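Local atomic coordinates of LbaCas13a H328A (C2c2) (Lachnospiraceae bacterium NK4A179, PDB entry 5WLH), a protein that binds CRISPR RNA and, as a Cas13a (C2c2) effector nuclease, probably cleaves RNA under its guidance. Residues Tyr722-Lys725 / Glu726-Tyr729. Residues are numbered along the deposited sequence; the frame is centred on the assembly and turned at random.
With nucleotides of chain B.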
ATOM      1  N   TYR A 722      12.317  -4.895  28.026  1.00 25.15           N
ATOM      2  CA  TYR A 722      10.880  -5.149  28.075  1.00 26.27           C
ATOM      3  C   TYR A 722      10.194  -4.165  29.008  1.00 27.16           C
ATOM      4  O   TYR A 722       9.172  -3.571  28.654  1.00 24.60           O
ATOM      5  CB  TYR A 722      10.586  -6.586  28.515  1.00 26.51           C
ATOM      6  CG  TYR A 722       9.092  -6.813  28.619  1.00 30.02           C
ATOM      7  CD1 TYR A 722       8.315  -6.958  27.475  1.00 26.77           C
ATOM      8  CD2 TYR A 722       8.447  -6.815  29.848  1.00 26.67           C
ATOM      9  CE1 TYR A 722       6.945  -7.136  27.553  1.00 26.94           C
ATOM     10  CE2 TYR A 722       7.074  -6.985  29.941  1.00 27.31           C
ATOM     11  CZ  TYR A 722       6.327  -7.147  28.784  1.00 30.57           C
ATOM     12  OH  TYR A 722       4.966  -7.317  28.866  1.00 26.78           O
ATOM     13  N   MET A 723      10.745  -3.971  30.209  1.00 26.80           N
ATOM     14  CA  MET A 723      10.117  -3.051  31.148  1.00 24.17           C
ATOM     15  C   MET A 723      10.051  -1.639  30.582  1.00 25.00           C
ATOM     16  O   MET A 723       9.009  -0.989  30.655  1.00 27.33           O
ATOM     17  CB  MET A 723      10.856  -3.056  32.488  1.00 28.48           C
ATOM     18  CG  MET A 723      10.414  -1.906  33.355  1.00 28.77           C
ATOM     19  SD  MET A 723      11.034  -2.069  35.042  1.00 37.21           S
ATOM     20  CE  MET A 723      12.777  -2.201  34.768  1.00 29.94           C
ATOM     21  N   PHE A 724      11.156  -1.144  30.002  1.00 25.22           N
ATOM     22  CA  PHE A 724      11.130   0.182  29.390  1.00 22.83           C
ATOM     23  C   PHE A 724      10.094   0.253  28.276  1.00 24.14           C
ATOM     24  O   PHE A 724       9.396   1.264  28.128  1.00 23.10           O
ATOM     25  CB  PHE A 724      12.502   0.541  28.820  1.00 25.26           C
ATOM     26  CG  PHE A 724      13.469   1.054  29.851  1.00 31.33           C
ATOM     27  CD1 PHE A 724      13.166   0.975  31.204  1.00 35.66           C
ATOM     28  CD2 PHE A 724      14.676   1.610  29.466  1.00 30.85           C
ATOM     29  CE1 PHE A 724      14.061   1.446  32.162  1.00 34.81           C
ATOM     30  CE2 PHE A 724      15.577   2.077  30.414  1.00 36.94           C
ATOM     31  CZ  PHE A 724      15.263   1.997  31.762  1.00 35.73           C
ATOM     32  N   LYS A 725       9.976  -0.819  27.492  1.00 26.08           N
ATOM     33  CA  LYS A 725       8.999  -0.822  26.408  1.00 25.84           C
ATOM     34  C   LYS A 725       7.591  -0.647  26.963  1.00 25.31           C
ATOM     35  O   LYS A 725       6.814   0.185  26.476  1.00 24.38           O
ATOM     36  CB  LYS A 725       9.107  -2.120  25.602  1.00 24.72           C
ATOM     37  CG  LYS A 725       8.240  -2.107  24.320  1.00 24.80           C
ATOM     38  CD  LYS A 725       6.891  -2.820  24.534  1.00 22.79           C
ATOM     39  CE  LYS A 725       7.066  -4.331  24.624  1.00 24.32           C
ATOM     40  NZ  LYS A 725       5.750  -5.029  24.825  1.00 22.14           N
ATOM     41  N   GLU A 726       7.256  -1.411  28.006  1.00 22.19           N
ATOM     42  CA  GLU A 726       5.937  -1.282  28.602  1.00 22.48           C
ATOM     43  C   GLU A 726       5.743   0.103  29.200  1.00 22.57           C
ATOM     44  O   GLU A 726       4.658   0.683  29.093  1.00 21.84           O
ATOM     45  CB  GLU A 726       5.726  -2.376  29.644  1.00 25.26           C
ATOM     46  CG  GLU A 726       5.622  -3.765  29.040  1.00 24.99           C
ATOM     47  CD  GLU A 726       4.353  -3.944  28.210  1.00 30.78           C
ATOM     48  OE1 GLU A 726       4.469  -4.329  27.031  1.00 31.04           O
ATOM     49  OE2 GLU A 726       3.242  -3.719  28.737  1.00 27.83           O
ATOM     50  N   ILE A 727       6.790   0.665  29.807  1.00 22.87           N
ATOM     51  CA  ILE A 727       6.672   2.014  30.359  1.00 21.81           C
ATOM     52  C   ILE A 727       6.469   3.032  29.251  1.00 23.62           C
ATOM     53  O   ILE A 727       5.662   3.963  29.381  1.00 25.74           O
ATOM     54  CB  ILE A 727       7.912   2.364  31.194  1.00 25.12           C
ATOM     55  CG1 ILE A 727       7.993   1.442  32.414  1.00 23.83           C
ATOM     56  CG2 ILE A 727       7.879   3.845  31.553  1.00 24.59           C
ATOM     57  CD1 ILE A 727       9.264   1.642  33.221  1.00 25.42           C
ATOM     58  N   TYR A 728       7.209   2.876  28.153  1.00 19.97           N
ATOM     59  CA  TYR A 728       7.129   3.810  27.040  1.00 21.50           C
ATOM     60  C   TYR A 728       5.688   3.962  26.586  1.00 20.89           C
ATOM     61  O   TYR A 728       5.157   5.074  26.504  1.00 23.98           O
ATOM     62  CB  TYR A 728       8.016   3.302  25.897  1.00 23.35           C
ATOM     63  CG  TYR A 728       8.092   4.197  24.683  1.00 25.22           C
ATOM     64  CD1 TYR A 728       8.926   5.299  24.664  1.00 24.85           C
ATOM     65  CD2 TYR A 728       7.332   3.929  23.547  1.00 23.14           C
ATOM     66  CE1 TYR A 728       9.006   6.115  23.562  1.00 25.38           C
ATOM     67  CE2 TYR A 728       7.412   4.743  22.436  1.00 23.62           C
ATOM     68  CZ  TYR A 728       8.242   5.820  22.441  1.00 26.03           C
ATOM     69  OH  TYR A 728       8.317   6.620  21.340  1.00 28.64           O
ATOM     70  N   TYR A 729       5.018   2.842  26.356  1.00 21.01           N
ATOM     71  CA  TYR A 729       3.687   2.927  25.774  1.00 21.25           C
ATOM     72  C   TYR A 729       2.627   3.249  26.821  1.00 27.28           C
ATOM     73  O   TYR A 729       1.708   4.028  26.548  1.00 27.61           O
ATOM     74  CB  TYR A 729       3.345   1.624  25.048  1.00 25.08           C
ATOM     75  CG  TYR A 729       4.183   1.424  23.804  1.00 23.35           C
ATOM     76  CD1 TYR A 729       4.063   2.295  22.721  1.00 22.05           C
ATOM     77  CD2 TYR A 729       5.084   0.375  23.716  1.00 22.87           C
ATOM     78  CE1 TYR A 729       4.834   2.128  21.577  1.00 20.32           C
ATOM     79  CE2 TYR A 729       5.845   0.194  22.586  1.00 22.53           C
ATOM     80  CZ  TYR A 729       5.709   1.074  21.519  1.00 24.42           C
ATOM     81  OH  TYR A 729       6.482   0.897  20.399  1.00 23.94           O
TER
ATOM     82  P     A B  34       3.981   0.620  17.991  1.00 23.99           P
ATOM     83  OP1   A B  34       2.654   0.600  18.672  1.00 22.89           O
ATOM     84  OP2   A B  34       5.010   1.663  18.345  1.00 22.85           O
ATOM     85  O5'   A B  34       4.730  -0.774  18.022  1.00 23.50           O
ATOM     86  C5'   A B  34       4.013  -1.997  17.936  1.00 27.32           C
ATOM     87  C4'   A B  34       4.779  -3.141  18.558  1.00 25.86           C
ATOM     88  O4'   A B  34       5.862  -3.561  17.677  1.00 27.28           O
ATOM     89  C3'   A B  34       5.417  -2.832  19.924  1.00 23.59           C
ATOM     90  O3'   A B  34       5.254  -3.946  20.791  1.00 24.00           O
ATOM     91  C2'   A B  34       6.903  -2.692  19.583  1.00 25.45           C
ATOM     92  O2'   A B  34       7.784  -3.001  20.643  1.00 26.17           O
ATOM     93  C1'   A B  34       7.049  -3.684  18.432  1.00 30.01           C
ATOM     94  N9    A B  34       8.230  -3.440  17.595  1.00 34.28           N
ATOM     95  C8    A B  34       8.577  -2.378  16.803  1.00 36.00           C
ATOM     96  N7    A B  34       9.758  -2.510  16.241  1.00 37.55           N
ATOM     97  C5    A B  34      10.229  -3.727  16.707  1.00 38.71           C
ATOM     98  C6    A B  34      11.418  -4.449  16.494  1.00 41.85           C
ATOM     99  N6    A B  34      12.426  -4.039  15.717  1.00 47.47           N
ATOM    100  N1    A B  34      11.555  -5.639  17.121  1.00 41.50           N
ATOM    101  C2    A B  34      10.561  -6.069  17.911  1.00 43.47           C
ATOM    102  N3    A B  34       9.399  -5.478  18.187  1.00 37.45           N
ATOM    103  C4    A B  34       9.295  -4.305  17.542  1.00 35.68           C
ATOM    104  P     A B  36       5.885  -8.538  23.528  1.00 27.22           P
ATOM    105  OP1   A B  36       5.738  -9.114  24.884  1.00 29.51           O
ATOM    106  OP2   A B  36       6.103  -7.089  23.343  1.00 30.02           O
ATOM    107  O5'   A B  36       7.058  -9.268  22.759  1.00 30.66           O
ATOM    108  C5'   A B  36       8.392  -9.163  23.223  1.00 33.38           C
ATOM    109  C4'   A B  36       9.064 -10.509  23.228  1.00 32.28           C
ATOM    110  O4'   A B  36       8.365 -11.412  24.126  1.00 34.17           O
ATOM    111  C3'   A B  36       9.110 -11.220  21.892  1.00 36.36           C
ATOM    112  O3'   A B  36      10.248 -12.079  21.962  1.00 41.75           O
ATOM    113  C2'   A B  36       7.828 -12.055  21.935  1.00 34.23           C
ATOM    114  O2'   A B  36       7.789 -13.133  21.029  1.00 34.76           O
ATOM    115  C1'   A B  36       7.848 -12.516  23.390  1.00 33.07           C
ATOM    116  N9    A B  36       6.562 -12.837  23.998  1.00 33.56           N
ATOM    117  C8    A B  36       5.349 -12.202  23.885  1.00 29.14           C
ATOM    118  N7    A B  36       4.422 -12.723  24.655  1.00 33.32           N
ATOM    119  C5    A B  36       5.079 -13.743  25.339  1.00 39.16           C
ATOM    120  C6    A B  36       4.657 -14.673  26.310  1.00 39.93           C
ATOM    121  N6    A B  36       3.406 -14.731  26.780  1.00 39.89           N
ATOM    122  N1    A B  36       5.573 -15.553  26.782  1.00 40.02           N
ATOM    123  C2    A B  36       6.824 -15.498  26.316  1.00 39.64           C
ATOM    124  N3    A B  36       7.336 -14.666  25.410  1.00 42.65           N
ATOM    125  C4    A B  36       6.399 -13.808  24.957  1.00 37.40           C
ATOM    126  P     U B  35       3.824  -4.288  21.440  1.00 26.88           P
ATOM    127  OP1   U B  35       2.758  -3.492  20.792  1.00 27.89           O
ATOM    128  OP2   U B  35       3.888  -4.133  22.914  1.00 29.32           O
ATOM    129  O5'   U B  35       3.683  -5.824  21.089  1.00 23.09           O
ATOM    130  C5'   U B  35       2.746  -6.648  21.746  1.00 22.91           C
ATOM    131  C4'   U B  35       2.927  -8.065  21.287  1.00 24.40           C
ATOM    132  O4'   U B  35       2.662  -8.152  19.868  1.00 25.77           O
ATOM    133  C3'   U B  35       4.342  -8.591  21.426  1.00 23.58           C
ATOM    134  O3'   U B  35       4.586  -9.032  22.741  1.00 26.39           O
ATOM    135  C2'   U B  35       4.397  -9.700  20.385  1.00 24.15           C
ATOM    136  O2'   U B  35       3.849 -10.900  20.902  1.00 26.17           O
ATOM    137  C1'   U B  35       3.466  -9.152  19.288  1.00 25.19           C
ATOM    138  N1    U B  35       4.240  -8.551  18.181  1.00 24.76           N
ATOM    139  C2    U B  35       4.709  -9.432  17.233  1.00 27.72           C
ATOM    140  O2    U B  35       4.482 -10.627  17.266  1.00 28.28           O
ATOM    141  N3    U B  35       5.436  -8.860  16.230  1.00 28.35           N
ATOM    142  C4    U B  35       5.758  -7.527  16.097  1.00 29.69           C
ATOM    143  O4    U B  35       6.447  -7.190  15.133  1.00 26.59           O
ATOM    144  C5    U B  35       5.247  -6.675  17.123  1.00 25.20           C
ATOM    145  C6    U B  35       4.517  -7.203  18.112  1.00 23.61           C
TER
HETATM  146  O   HOH W   1       3.050  -6.884  26.298  1.00 31.85           O
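Lys725 and Glu726, neighbours on one helical turn, send their side chains the same way and join in a salt bridge, with NZ of Lys725 2.6 Å from OE1 of Glu726 and approaching nearly along the C-O axis. The same ammonium group donates to two consecutive phosphates of the RNA, reaching OP2 of A36 of chain B at 2.6 Å and OP2 of U35 of chain B at 2.8 Å, so three oxygens grip one nitrogen. A bend at chi2 (-98°) and a further one at chi3 carry the lysine chain round to this point, and on the way its CD lies in the plane of the Tyr729 ring, at the edge, 3.7 Å from CE2. That tyrosine donates a hydrogen bond from OH to OP2 of A34 of chain B at 2.6 Å. One side of helix 709-732 thus forms part of the surface that binds the pre-crRNA backbone, contacting phosphates of three successive nucleotides. Replacing Lys725 by alanine removes the ammonium group, which is likely to leave the A36 and U35 phosphates without this positive partner and Glu726 without its counter-charge. The aliphatic part of Glu726 lies against Tyr722: CG rests over one ring face, 3.8 Å from the centroid and 27° off the normal, a CH-pi contact, while carboxylate and ring planes differ by only 18°. A water donating to OE1 of Glu726 and lying 3.2 Å from Tyr722 OH adds a polar link, and OE2 is hydrogen-bonded to the hydroxyl of Tyr665. Away from the RNA, CG of Met723 meets CD1 of Ile727 at 3.7 Å, their side chains running alongside each other. Four i to i+4 backbone hydrogen bonds run through these two turns, whose apolar side packs Ile727 on helix 843-861 and, with Met723, on helix 654-665, as Tyr722 and Glu726 touch helix 635-645.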